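Local coordinates for amine Dehydrogenase (PDB 1JMX), which probably forms the beta-propeller subunit of a haem-containing bacterial dehydrogenase that oxidises primary amines and passes the electrons on to haem c, at residues R126-S131 with A138-T143. Residues are numbered along the deposited sequence; the frame is centred on the assembly and turned at random.
Sequences RLEVFS and AKPVRT
Strand 126-131 and the incoming chain 138-143 run roughly antiparallel, their end-to-end directions 138° apart, and Val129 holds them together through both its backbone polar atoms. Its N-H points at Arg142 O (N to O 2.9 Å, 165° at the hydrogen), while Val129 O takes the N-H of Val141, nearly along the C=O axis. The second bond lands one residue before Arg142, so regular pairing gives way here; farther on, a water bridges the gap, accepting from Ser131 N and donating to Lys139 O. In the other direction Glu128 faces Thr143 as a non-hydrogen-bonded pair, with Thr143 CA 3.1 Å from Leu127 O in a CA-H...O contact.

On one side of the sheet, Val129 and Arg142 lie alongside each other. The arginine chain bends at chi3 (-45°), bringing its guanidinium over the valine, whose CG2 is 3.7 Å from Arg142 NH1; the NH2 end forms a salt bridge with Glu105 on the neighbouring strand. Across the sheet, Phe130 sets its CE2 3.8 Å from Pro140 CD, and its CD2 side reaches the Lys139 carbonyl carbon. Pro140 CG lies 3.8 Å from Glu128 CD, the carboxylate carbon. That carboxylate forms a hydrogen-bonded salt bridge with Arg126, whose NE approaches OE2 (3.0 Å) from above its plane, and Arg126 NH1 makes a second salt bridge, to Glu89.

Together these strands form the outer beta hairpin of a propeller blade, with strand 126-131 between strands 105-115 and 142-145. Apolar contacts and two straight backbone bonds join the hairpin; the Arg126 NE salt bridge probably offsets the charge of the buried Glu128, while Glu89 and Glu105 tie the arginines to strands 89-99 and 105-115 of the same sheet.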
loop_
_atom_site.group_PDB
_atom_site.type_symbol
_atom_site.label_atom_id
_atom_site.label_comp_id
_atom_site.label_asym_id
_atom_site.label_seq_id
_atom_site.Cartn_x
_atom_site.Cartn_y
_atom_site.Cartn_z
ATOM N N ARG B 126 8.415 -16.166 22.920
ATOM C CA ARG B 126 9.257 -17.006 23.773
ATOM C C ARG B 126 10.605 -17.266 23.131
ATOM O O ARG B 126 10.714 -17.317 21.918
ATOM C CB ARG B 126 8.576 -18.355 24.060
ATOM C CG ARG B 126 8.308 -19.181 22.816
ATOM C CD ARG B 126 7.577 -20.467 23.118
ATOM N NE ARG B 126 7.149 -21.105 21.878
ATOM C CZ ARG B 126 5.892 -21.147 21.452
ATOM N NH1 ARG B 126 4.917 -20.596 22.169
ATOM N NH2 ARG B 126 5.613 -21.703 20.283
ATOM N N LEU B 127 11.643 -17.368 23.950
ATOM C CA LEU B 127 12.972 -17.677 23.450
ATOM C C LEU B 127 13.079 -19.197 23.543
ATOM O O LEU B 127 12.655 -19.792 24.528
ATOM C CB LEU B 127 14.056 -17.040 24.330
ATOM C CG LEU B 127 15.503 -17.252 23.857
ATOM C CD1 LEU B 127 15.869 -16.194 22.819
ATOM C CD2 LEU B 127 16.457 -17.172 25.031
ATOM N N GLU B 128 13.576 -19.824 22.487
ATOM C CA GLU B 128 13.758 -21.266 22.460
ATOM C C GLU B 128 15.236 -21.534 22.224
ATOM O O GLU B 128 15.852 -20.931 21.349
ATOM C CB GLU B 128 12.926 -21.903 21.351
ATOM C CG GLU B 128 11.436 -21.784 21.572
ATOM C CD GLU B 128 10.619 -22.503 20.532
ATOM O OE1 GLU B 128 11.125 -22.787 19.431
ATOM O OE2 GLU B 128 9.454 -22.786 20.826
ATOM N N VAL B 129 15.806 -22.402 23.049
ATOM C CA VAL B 129 17.211 -22.754 22.958
ATOM C C VAL B 129 17.315 -24.124 22.319
ATOM O O VAL B 129 16.575 -25.036 22.669
ATOM C CB VAL B 129 17.866 -22.811 24.351
ATOM C CG1 VAL B 129 19.362 -22.981 24.221
ATOM C CG2 VAL B 129 17.532 -21.560 25.152
ATOM N N PHE B 130 18.218 -24.263 21.363
ATOM C CA PHE B 130 18.414 -25.530 20.683
ATOM C C PHE B 130 19.872 -25.900 20.828
ATOM O O PHE B 130 20.747 -25.035 20.864
ATOM C CB PHE B 130 18.083 -25.412 19.192
ATOM C CG PHE B 130 16.694 -24.929 18.919
ATOM C CD1 PHE B 130 16.426 -23.572 18.792
ATOM C CD2 PHE B 130 15.643 -25.830 18.801
ATOM C CE1 PHE B 130 15.134 -23.121 18.555
ATOM C CE2 PHE B 130 14.346 -25.383 18.563
ATOM C CZ PHE B 130 14.096 -24.029 18.442
ATOM N N SER B 131 20.119 -27.187 20.987
ATOM C CA SER B 131 21.474 -27.674 21.085
ATOM C C SER B 131 21.866 -27.990 19.650
ATOM O O SER B 131 21.119 -28.652 18.930
ATOM C CB SER B 131 21.524 -28.927 21.947
ATOM O OG SER B 131 22.825 -29.468 21.942
ATOM N N ALA B 138 16.280 -31.072 15.726
ATOM C CA ALA B 138 16.431 -30.327 16.975
ATOM C C ALA B 138 15.143 -29.728 17.525
ATOM O O ALA B 138 14.334 -29.162 16.791
ATOM C CB ALA B 138 17.484 -29.243 16.811
ATOM N N LYS B 139 14.967 -29.859 18.833
ATOM C CA LYS B 139 13.788 -29.342 19.512
ATOM C C LYS B 139 14.210 -28.545 20.737
ATOM O O LYS B 139 15.334 -28.692 21.208
ATOM C CB LYS B 139 12.847 -30.497 19.876
ATOM C CG LYS B 139 11.977 -30.949 18.695
ATOM C CD LYS B 139 11.230 -32.232 18.984
ATOM C CE LYS B 139 10.231 -32.537 17.873
ATOM N NZ LYS B 139 9.031 -31.624 17.876
ATOM N N PRO B 140 13.333 -27.655 21.240
ATOM C CA PRO B 140 13.642 -26.832 22.414
ATOM C C PRO B 140 14.164 -27.611 23.621
ATOM O O PRO B 140 13.555 -28.598 24.049
ATOM C CB PRO B 140 12.300 -26.171 22.727
ATOM C CG PRO B 140 11.683 -26.024 21.397
ATOM C CD PRO B 140 11.977 -27.352 20.743
ATOM N N VAL B 141 15.331 -27.202 24.120
ATOM C CA VAL B 141 15.916 -27.828 25.300
ATOM C C VAL B 141 15.670 -26.916 26.500
ATOM O O VAL B 141 15.846 -27.315 27.645
ATOM C CB VAL B 141 17.437 -28.126 25.142
ATOM C CG1 VAL B 141 17.659 -29.159 24.051
ATOM C CG2 VAL B 141 18.228 -26.848 24.856
ATOM N N ARG B 142 15.185 -25.711 26.221
ATOM C CA ARG B 142 14.897 -24.722 27.250
ATOM C C ARG B 142 14.103 -23.607 26.576
ATOM O O ARG B 142 14.349 -23.299 25.421
ATOM C CB ARG B 142 16.219 -24.153 27.762
ATOM C CG ARG B 142 16.259 -23.787 29.226
ATOM C CD ARG B 142 17.627 -23.193 29.575
ATOM N NE ARG B 142 18.693 -23.985 28.991
ATOM C CZ ARG B 142 19.681 -23.499 28.249
ATOM N NH1 ARG B 142 19.773 -22.206 27.991
ATOM N NH2 ARG B 142 20.546 -24.326 27.704
ATOM N N THR B 143 13.107 -23.062 27.263
ATOM C CA THR B 143 12.324 -21.958 26.712
ATOM C C THR B 143 11.910 -20.985 27.801
ATOM O O THR B 143 11.599 -21.382 28.919
ATOM C CB THR B 143 11.103 -22.404 25.797
ATOM O OG1 THR B 143 9.890 -21.763 26.210
ATOM C CG2 THR B 143 10.920 -23.887 25.768
HETATM O O HOH W 1 17.831 -28.836 20.577
#